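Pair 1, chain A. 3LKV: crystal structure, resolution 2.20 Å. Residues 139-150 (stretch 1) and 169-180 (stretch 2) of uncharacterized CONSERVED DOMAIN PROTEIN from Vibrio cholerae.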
# COMPACT_ATOMS: atom_id res chain seq x y z
N ASN A 139 20.08 -25.24 33.61
CA ASN A 139 19.97 -24.90 35.04
C ASN A 139 18.85 -23.92 35.38
O ASN A 139 18.85 -23.36 36.47
CB ASN A 139 21.30 -24.34 35.53
CG ASN A 139 22.42 -25.36 35.49
OD1 ASN A 139 23.42 -25.17 34.82
ND2 ASN A 139 22.23 -26.48 36.18
N VAL A 140 17.88 -23.72 34.46
CA VAL A 140 16.74 -22.83 34.75
C VAL A 140 15.97 -23.35 35.94
O VAL A 140 15.62 -24.50 35.99
CB VAL A 140 15.78 -22.70 33.54
CG1 VAL A 140 14.52 -21.89 33.93
CG2 VAL A 140 16.48 -22.02 32.44
N LYS A 141 15.76 -22.47 36.92
CA LYS A 141 14.86 -22.75 38.04
C LYS A 141 13.63 -21.85 37.99
O LYS A 141 12.62 -22.15 38.58
CB LYS A 141 15.57 -22.55 39.38
CG LYS A 141 16.86 -23.38 39.52
CD LYS A 141 16.60 -24.92 39.33
CE LYS A 141 17.51 -25.85 40.23
NZ LYS A 141 18.97 -25.66 39.93
N SER A 142 13.72 -20.78 37.21
CA SER A 142 12.83 -19.68 37.29
C SER A 142 12.51 -19.09 35.90
O SER A 142 13.43 -18.76 35.13
CB SER A 142 13.57 -18.62 38.08
OG SER A 142 12.64 -17.89 38.76
N ILE A 143 11.23 -18.92 35.59
CA ILE A 143 10.83 -18.26 34.33
C ILE A 143 10.03 -17.04 34.67
O ILE A 143 9.03 -17.11 35.40
CB ILE A 143 10.04 -19.20 33.42
CG1 ILE A 143 10.92 -20.35 32.94
CG2 ILE A 143 9.48 -18.46 32.18
CD1 ILE A 143 10.16 -21.40 32.08
N GLY A 144 10.49 -15.92 34.14
CA GLY A 144 9.81 -14.64 34.32
C GLY A 144 8.86 -14.42 33.16
O GLY A 144 9.14 -14.86 32.02
N VAL A 145 7.73 -13.77 33.43
CA VAL A 145 6.79 -13.50 32.35
C VAL A 145 6.03 -12.25 32.65
O VAL A 145 5.66 -12.02 33.79
CB VAL A 145 5.85 -14.72 32.04
CG1 VAL A 145 5.11 -15.15 33.24
CG2 VAL A 145 4.86 -14.39 30.89
N VAL A 146 5.87 -11.41 31.64
CA VAL A 146 5.08 -10.20 31.75
C VAL A 146 3.89 -10.38 30.81
O VAL A 146 4.04 -10.84 29.71
CB VAL A 146 5.90 -8.98 31.29
CG1 VAL A 146 5.03 -7.70 31.30
CG2 VAL A 146 7.16 -8.81 32.21
N TYR A 147 2.72 -9.98 31.24
CA TYR A 147 1.55 -10.13 30.40
C TYR A 147 0.48 -9.12 30.77
O TYR A 147 0.56 -8.46 31.80
CB TYR A 147 1.00 -11.55 30.51
CG TYR A 147 0.28 -11.82 31.76
CD1 TYR A 147 -1.10 -11.68 31.84
CD2 TYR A 147 0.94 -12.28 32.89
CE1 TYR A 147 -1.79 -11.97 33.01
CE2 TYR A 147 0.26 -12.55 34.06
CZ TYR A 147 -1.09 -12.39 34.12
OH TYR A 147 -1.76 -12.68 35.28
N ASN A 148 -0.48 -8.98 29.88
CA ASN A 148 -1.57 -8.02 30.03
C ASN A 148 -2.86 -8.79 30.31
O ASN A 148 -3.37 -9.51 29.46
CB ASN A 148 -1.75 -7.15 28.78
CG ASN A 148 -2.87 -6.08 28.95
OD1 ASN A 148 -3.69 -6.14 29.87
ND2 ASN A 148 -2.84 -5.08 28.10
N PRO A 149 -3.38 -8.66 31.54
CA PRO A 149 -4.52 -9.44 31.93
C PRO A 149 -5.78 -8.99 31.22
O PRO A 149 -6.72 -9.74 31.22
CB PRO A 149 -4.61 -9.25 33.44
CG PRO A 149 -4.02 -7.95 33.69
CD PRO A 149 -2.91 -7.80 32.64
N GLY A 150 -5.77 -7.83 30.56
CA GLY A 150 -6.87 -7.39 29.67
C GLY A 150 -6.91 -8.11 28.33
O GLY A 150 -7.86 -7.96 27.60
N GLY A 169 8.77 -28.54 37.26
CA GLY A 169 9.41 -28.04 38.48
C GLY A 169 10.04 -26.65 38.40
O GLY A 169 10.97 -26.36 39.11
N ILE A 170 9.50 -25.79 37.55
CA ILE A 170 10.04 -24.46 37.31
C ILE A 170 9.11 -23.43 37.94
O ILE A 170 7.89 -23.46 37.73
CB ILE A 170 10.19 -24.19 35.78
CG1 ILE A 170 11.32 -25.06 35.21
CG2 ILE A 170 10.46 -22.73 35.46
CD1 ILE A 170 11.27 -25.15 33.70
N LYS A 171 9.69 -22.54 38.71
CA LYS A 171 8.99 -21.47 39.35
C LYS A 171 8.69 -20.37 38.29
O LYS A 171 9.53 -20.10 37.44
CB LYS A 171 9.90 -20.94 40.46
CG LYS A 171 9.39 -19.72 41.23
CD LYS A 171 10.43 -19.26 42.31
CE LYS A 171 9.80 -18.30 43.35
NZ LYS A 171 9.65 -16.89 42.89
N LEU A 172 7.48 -19.82 38.32
CA LEU A 172 7.08 -18.69 37.47
C LEU A 172 7.14 -17.41 38.24
O LEU A 172 6.58 -17.34 39.26
CB LEU A 172 5.61 -18.83 37.01
CG LEU A 172 5.39 -19.66 35.77
CD1 LEU A 172 3.90 -19.54 35.32
CD2 LEU A 172 6.36 -19.18 34.68
N VAL A 173 7.79 -16.40 37.72
CA VAL A 173 7.78 -15.09 38.30
C VAL A 173 7.01 -14.15 37.38
O VAL A 173 7.42 -13.93 36.26
CB VAL A 173 9.19 -14.56 38.44
CG1 VAL A 173 9.15 -13.17 39.10
CG2 VAL A 173 10.04 -15.53 39.27
N GLU A 174 5.90 -13.60 37.85
CA GLU A 174 4.96 -12.89 36.99
C GLU A 174 4.80 -11.42 37.31
O GLU A 174 4.80 -11.04 38.47
CB GLU A 174 3.57 -13.47 37.18
CG GLU A 174 3.49 -14.99 37.19
CD GLU A 174 2.06 -15.54 37.43
OE1 GLU A 174 1.03 -14.79 37.32
OE2 GLU A 174 2.00 -16.76 37.71
N ALA A 175 4.60 -10.60 36.29
CA ALA A 175 4.19 -9.23 36.50
C ALA A 175 3.23 -8.82 35.39
O ALA A 175 3.35 -9.29 34.25
CB ALA A 175 5.37 -8.36 36.55
N THR A 176 2.29 -7.94 35.69
CA THR A 176 1.37 -7.52 34.67
C THR A 176 1.73 -6.15 34.17
O THR A 176 2.36 -5.39 34.87
CB THR A 176 -0.10 -7.56 35.12
OG1 THR A 176 -0.27 -6.76 36.28
CG2 THR A 176 -0.49 -8.99 35.38
N ALA A 177 1.33 -5.88 32.94
CA ALA A 177 1.50 -4.59 32.30
C ALA A 177 0.19 -4.29 31.60
O ALA A 177 -0.22 -5.04 30.73
CB ALA A 177 2.66 -4.67 31.29
N LEU A 178 -0.47 -3.22 32.00
CA LEU A 178 -1.78 -2.89 31.45
C LEU A 178 -1.69 -2.18 30.10
O LEU A 178 -2.68 -2.09 29.39
CB LEU A 178 -2.55 -1.98 32.44
CG LEU A 178 -2.70 -2.60 33.85
CD1 LEU A 178 -3.46 -1.63 34.77
CD2 LEU A 178 -3.39 -3.98 33.78
N LYS A 179 -0.55 -1.61 29.79
CA LYS A 179 -0.36 -0.98 28.51
C LYS A 179 1.12 -1.05 28.20
O LYS A 179 1.93 -1.35 29.09
CB LYS A 179 -0.86 0.46 28.55
CG LYS A 179 -0.27 1.23 29.64
CD LYS A 179 -0.96 2.60 29.78
CE LYS A 179 -0.16 3.46 30.78
NZ LYS A 179 0.04 2.75 32.11
N SER A 180 1.46 -0.83 26.94
CA SER A 180 2.80 -1.14 26.51
C SER A 180 3.86 -0.31 27.16
O SER A 180 4.95 -0.77 27.29
CB SER A 180 2.93 -1.14 24.99
OG SER A 180 2.42 0.00 24.40

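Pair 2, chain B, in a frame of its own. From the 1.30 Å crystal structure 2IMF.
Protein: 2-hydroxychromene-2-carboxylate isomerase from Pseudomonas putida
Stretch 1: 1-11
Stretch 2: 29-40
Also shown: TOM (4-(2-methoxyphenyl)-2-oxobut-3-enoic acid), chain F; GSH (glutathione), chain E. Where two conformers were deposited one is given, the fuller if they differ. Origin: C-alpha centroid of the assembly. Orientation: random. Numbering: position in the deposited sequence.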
# COMPACT_ATOMS: atom_id res chain seq x y z
N MET B 1 -1.78 -26.64 5.44
CA MET B 1 -1.86 -25.21 5.89
C MET B 1 -2.90 -24.44 5.09
O MET B 1 -2.91 -24.58 3.87
CB MET B 1 -0.49 -24.58 5.64
CG MET B 1 -0.29 -23.14 6.08
SD MET B 1 1.44 -22.63 5.80
CE MET B 1 2.38 -23.99 6.56
N ILE B 2 -3.72 -23.63 5.77
CA ILE B 2 -4.86 -22.92 5.13
C ILE B 2 -4.77 -21.40 5.22
O ILE B 2 -4.60 -20.84 6.31
CB ILE B 2 -6.24 -23.32 5.76
CG1 ILE B 2 -6.55 -24.80 5.51
CG2 ILE B 2 -7.35 -22.58 5.13
CD1 ILE B 2 -7.69 -25.39 6.38
N VAL B 3 -4.96 -20.76 4.07
CA VAL B 3 -5.08 -19.27 4.03
C VAL B 3 -6.46 -18.89 3.52
O VAL B 3 -6.92 -19.44 2.50
CB VAL B 3 -3.99 -18.72 3.12
CG1 VAL B 3 -4.23 -17.27 2.74
CG2 VAL B 3 -2.64 -18.91 3.81
N ASP B 4 -7.16 -18.01 4.20
CA ASP B 4 -8.38 -17.45 3.69
C ASP B 4 -8.05 -16.23 2.82
O ASP B 4 -7.32 -15.34 3.25
CB ASP B 4 -9.27 -17.07 4.87
CG ASP B 4 -9.69 -18.30 5.72
OD1 ASP B 4 -9.66 -19.47 5.21
OD2 ASP B 4 -10.02 -18.11 6.87
N PHE B 5 -8.61 -16.22 1.62
CA PHE B 5 -8.38 -15.16 0.63
C PHE B 5 -9.66 -14.51 0.26
O PHE B 5 -10.60 -15.17 -0.21
CB PHE B 5 -7.72 -15.84 -0.55
CG PHE B 5 -7.48 -14.95 -1.76
CD1 PHE B 5 -7.02 -13.62 -1.67
CD2 PHE B 5 -7.60 -15.54 -3.04
CE1 PHE B 5 -6.76 -12.86 -2.81
CE2 PHE B 5 -7.34 -14.76 -4.20
CZ PHE B 5 -6.96 -13.39 -4.05
N TYR B 6 -9.65 -13.19 0.38
CA TYR B 6 -10.85 -12.38 0.10
C TYR B 6 -10.53 -11.48 -1.07
O TYR B 6 -9.54 -10.76 -1.07
CB TYR B 6 -11.21 -11.49 1.28
CG TYR B 6 -11.64 -12.29 2.46
CD1 TYR B 6 -10.69 -12.92 3.35
CD2 TYR B 6 -12.96 -12.54 2.64
CE1 TYR B 6 -11.12 -13.68 4.44
CE2 TYR B 6 -13.43 -13.36 3.76
CZ TYR B 6 -12.45 -13.88 4.60
OH TYR B 6 -12.88 -14.72 5.68
N PHE B 7 -11.34 -11.51 -2.12
CA PHE B 7 -11.07 -10.78 -3.35
C PHE B 7 -12.41 -10.31 -3.94
O PHE B 7 -13.49 -10.82 -3.59
CB PHE B 7 -10.33 -11.65 -4.39
CG PHE B 7 -11.14 -12.83 -4.88
CD1 PHE B 7 -11.22 -14.00 -4.16
CD2 PHE B 7 -11.91 -12.73 -6.01
CE1 PHE B 7 -11.99 -15.06 -4.62
CE2 PHE B 7 -12.72 -13.74 -6.41
CZ PHE B 7 -12.72 -14.93 -5.70
N ASP B 8 -12.32 -9.35 -4.87
CA ASP B 8 -13.43 -8.89 -5.74
C ASP B 8 -12.80 -8.85 -7.13
O ASP B 8 -11.66 -8.38 -7.27
CB ASP B 8 -13.89 -7.49 -5.25
CG ASP B 8 -15.09 -6.92 -6.04
OD1 ASP B 8 -15.19 -7.20 -7.27
OD2 ASP B 8 -15.85 -6.14 -5.45
N PHE B 9 -13.45 -9.41 -8.16
CA PHE B 9 -12.80 -9.46 -9.50
C PHE B 9 -12.57 -8.06 -10.09
O PHE B 9 -11.83 -7.97 -11.04
CB PHE B 9 -13.62 -10.32 -10.49
CG PHE B 9 -13.56 -11.80 -10.22
CD1 PHE B 9 -12.36 -12.48 -10.36
CD2 PHE B 9 -14.70 -12.48 -9.92
CE1 PHE B 9 -12.28 -13.90 -10.14
CE2 PHE B 9 -14.69 -13.90 -9.70
CZ PHE B 9 -13.49 -14.58 -9.81
N LEU B 10 -13.16 -7.01 -9.52
CA LEU B 10 -12.83 -5.63 -10.02
C LEU B 10 -11.44 -5.21 -9.67
O LEU B 10 -10.94 -4.23 -10.22
CB LEU B 10 -13.81 -4.56 -9.52
CG LEU B 10 -13.79 -4.25 -8.03
CD1 LEU B 10 -12.65 -3.28 -7.65
CD2 LEU B 10 -15.07 -3.56 -7.67
N SER B 11 -10.75 -5.93 -8.76
CA SER B 11 -9.50 -5.44 -8.16
C SER B 11 -8.25 -5.95 -8.84
O SER B 11 -8.00 -7.13 -8.77
CB SER B 11 -9.53 -5.81 -6.69
OG SER B 11 -8.24 -5.64 -6.06
N GLY B 29 1.92 -26.68 -2.20
CA GLY B 29 0.72 -27.31 -1.63
C GLY B 29 -0.06 -26.49 -0.61
O GLY B 29 -0.84 -27.04 0.18
N LEU B 30 0.10 -25.17 -0.64
CA LEU B 30 -0.71 -24.34 0.26
C LEU B 30 -2.19 -24.50 -0.10
O LEU B 30 -2.53 -24.50 -1.28
CB LEU B 30 -0.29 -22.86 0.13
CG LEU B 30 -1.16 -21.84 0.87
CD1 LEU B 30 -0.99 -22.09 2.38
CD2 LEU B 30 -0.74 -20.43 0.51
N THR B 31 -3.05 -24.61 0.91
CA THR B 31 -4.51 -24.68 0.70
C THR B 31 -5.12 -23.27 0.80
O THR B 31 -4.98 -22.63 1.83
CB THR B 31 -5.17 -25.49 1.78
OG1 THR B 31 -4.67 -26.84 1.70
CG2 THR B 31 -6.69 -25.53 1.63
N ILE B 32 -5.87 -22.86 -0.22
CA ILE B 32 -6.52 -21.51 -0.21
C ILE B 32 -8.00 -21.69 -0.05
O ILE B 32 -8.63 -22.43 -0.85
CB ILE B 32 -6.33 -20.80 -1.56
CG1 ILE B 32 -4.84 -20.58 -1.86
CG2 ILE B 32 -7.05 -19.43 -1.56
CD1 ILE B 32 -4.18 -19.66 -0.85
N ARG B 33 -8.60 -20.99 0.90
CA ARG B 33 -10.03 -20.87 0.99
C ARG B 33 -10.45 -19.54 0.32
O ARG B 33 -10.19 -18.43 0.87
CB ARG B 33 -10.50 -20.96 2.44
CG ARG B 33 -11.98 -20.84 2.58
CD ARG B 33 -12.43 -21.09 4.05
NE ARG B 33 -11.43 -21.83 4.82
CZ ARG B 33 -11.13 -21.63 6.11
NH1 ARG B 33 -11.74 -20.70 6.82
NH2 ARG B 33 -10.19 -22.34 6.68
N TYR B 34 -11.11 -19.62 -0.84
CA TYR B 34 -11.48 -18.42 -1.63
C TYR B 34 -12.79 -17.81 -1.19
O TYR B 34 -13.77 -18.55 -0.89
CB TYR B 34 -11.64 -18.80 -3.08
CG TYR B 34 -10.38 -19.22 -3.73
CD1 TYR B 34 -10.00 -20.57 -3.68
CD2 TYR B 34 -9.53 -18.32 -4.39
CE1 TYR B 34 -8.83 -21.02 -4.29
CE2 TYR B 34 -8.36 -18.77 -5.00
CZ TYR B 34 -8.00 -20.13 -4.91
OH TYR B 34 -6.87 -20.56 -5.52
N ASN B 35 -12.85 -16.48 -1.13
CA ASN B 35 -14.04 -15.78 -0.78
C ASN B 35 -14.23 -14.59 -1.73
O ASN B 35 -13.56 -13.57 -1.57
CB ASN B 35 -13.92 -15.24 0.66
CG ASN B 35 -13.70 -16.37 1.71
OD1 ASN B 35 -14.65 -17.03 2.15
ND2 ASN B 35 -12.46 -16.62 2.03
N ALA B 36 -15.21 -14.67 -2.62
CA ALA B 36 -15.55 -13.53 -3.51
C ALA B 36 -16.50 -12.62 -2.77
O ALA B 36 -17.56 -13.07 -2.30
CB ALA B 36 -16.18 -13.99 -4.83
N ILE B 37 -16.12 -11.33 -2.62
CA ILE B 37 -16.95 -10.41 -1.83
C ILE B 37 -17.10 -9.08 -2.52
O ILE B 37 -16.36 -8.75 -3.45
CB ILE B 37 -16.37 -10.11 -0.40
CG1 ILE B 37 -14.92 -9.56 -0.51
CG2 ILE B 37 -16.29 -11.43 0.39
CD1 ILE B 37 -14.37 -9.05 0.87
N ASP B 38 -18.06 -8.31 -2.06
CA ASP B 38 -18.38 -7.02 -2.67
C ASP B 38 -17.58 -5.89 -2.06
O ASP B 38 -17.96 -5.37 -0.96
CB ASP B 38 -19.89 -6.77 -2.54
CG ASP B 38 -20.36 -5.56 -3.32
OD1 ASP B 38 -19.61 -4.71 -3.75
OD2 ASP B 38 -21.61 -5.38 -3.44
N LEU B 39 -16.53 -5.44 -2.76
CA LEU B 39 -15.72 -4.37 -2.19
C LEU B 39 -16.55 -3.13 -1.84
O LEU B 39 -16.31 -2.46 -0.85
CB LEU B 39 -14.63 -3.96 -3.18
CG LEU B 39 -13.74 -2.79 -2.71
CD1 LEU B 39 -13.03 -3.11 -1.40
CD2 LEU B 39 -12.79 -2.40 -3.82
N ALA B 40 -17.55 -2.88 -2.72
CA ALA B 40 -18.26 -1.61 -2.52
C ALA B 40 -18.97 -1.68 -1.23
O ALA B 40 -19.05 -0.71 -0.45
CB ALA B 40 -19.28 -1.34 -3.64
O8 TOM F . -10.11 2.17 -6.36
C9 TOM F . -10.70 1.17 -5.95
C10 TOM F . -12.01 1.19 -5.34
O11 TOM F . -12.04 1.63 -4.16
O10 TOM F . -12.98 0.71 -5.95
C8 TOM F . -10.09 -0.19 -5.93
C7 TOM F . -8.88 -0.50 -6.34
C1 TOM F . -8.33 -0.16 -7.71
C6 TOM F . -7.02 0.30 -7.72
C5 TOM F . -6.43 0.66 -8.92
C4 TOM F . -7.16 0.49 -10.11
C3 TOM F . -8.45 0.02 -10.12
C2 TOM F . -9.03 -0.31 -8.88
O2 TOM F . -10.29 -0.80 -8.77
C11 TOM F . -10.83 -1.20 -10.03
N1 GSH E . -0.90 -1.56 -1.64
CA1 GSH E . -1.89 -2.47 -2.12
C1 GSH E . -1.39 -3.69 -2.81
O11 GSH E . -2.15 -4.64 -3.01
O12 GSH E . -0.26 -3.46 -3.29
CB1 GSH E . -3.22 -1.81 -2.46
CG1 GSH E . -4.48 -2.68 -2.42
CD1 GSH E . -5.69 -1.86 -2.78
OE1 GSH E . -5.55 -0.57 -3.06
N2 GSH E . -6.87 -2.44 -2.85
CA2 GSH E . -8.12 -1.71 -3.02
C2 GSH E . -8.88 -1.54 -1.77
O2 GSH E . -9.02 -2.61 -0.96
CB2 GSH E . -8.99 -2.50 -4.04
SG2 GSH E . -8.33 -2.40 -5.75
N3 GSH E . -9.38 -0.39 -1.44
CA3 GSH E . -9.93 -0.21 -0.10
C3 GSH E . -9.12 0.84 0.62
O31 GSH E . -9.43 1.10 1.80
O32 GSH E . -8.19 1.47 0.00
O HOH W 1 -17.86 -4.45 -5.81

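Two adjacent parallel strands leave little freedom to the backbone, and the two pairs compared here illustrate how much freedom remains to the side chains. In pair 1, strand 142-147 runs beside strand 171-176 at 22°; in pair 2, strand 2-7 runs beside strand 31-36 at 25°. Fourteen central residues superpose with an RMSD of 0.4 Å. Each pair has six parallel bridges and the same ladder of seven backbone hydrogen bonds, in which alternate residues of one strand donate and accept across the gap. It opens with Lys A171 N to Lys A141 O (3.0 Å), matched by Thr B31 N to Met B1 O (3.0 Å), and closes with Ala A177 N to Tyr A147 O (2.9 Å), matched by Ile B37 N to Phe B7 O (2.8 Å).

A close parallel among the side chains lies where Tyr A147 coincides with Phe B7. Both adopt the p rotamer, which lays the ring over the neighbouring strand. Thr A176 CG2 sits 4.0 Å from the centroid of the Tyr A147 ring; in pair 2 the face is covered instead by the backbone, Ala B36 CA lying 4.0 Å from the centroid of the Phe B7 ring. On the side of the sheet that carries Tyr A147 and Thr A176, Val A145 CG1 meets Glu A174 CG at 4.3 Å, whereas the matching positions bring two aromatic rings together, Phe B5 CD2 lying 3.6 Å from Tyr B34 CD2 at the edge of the Phe B5 ring.

The side of the sheet carrying Gly A144 and Val A173 diverges more. Gly A144 offers no side chain to Val A173, and Val A173 CG2 packs instead against Ser A142 OG at 3.5 Å. The equivalents of Gly A144 and Val A173 are charged: Asp B4 OD1 and Arg B33 NH1 form a salt bridge at 2.9 Å, with the oxygen well out of the guanidinium plane, so that charge alone joins them; the position of that oxygen is less certain. One step on, where pair 1 has small Ala A175, pair 2 has Asn B35, whose CB approaches Tyr B6 CD2 at 3.5 Å and whose ND2 donates to Phe B5 O at 3.3 Å, adding a side-chain bond to the backbone ladder.

Beyond the strands, Asn A148 and Asp B8 share the t rotamer and nearly the same place. Asn A148 OD1 accepts from Gly A150 N (2.8 Å), as Asp B8 OD1 does from Leu B10 N (3.0 Å). Asp B8 OD2 also reaches across to accept from Leu B39 N at 2.9 Å. The principle is plain: the same ladder accompanies the same spacing, and quite different side chains can fill it.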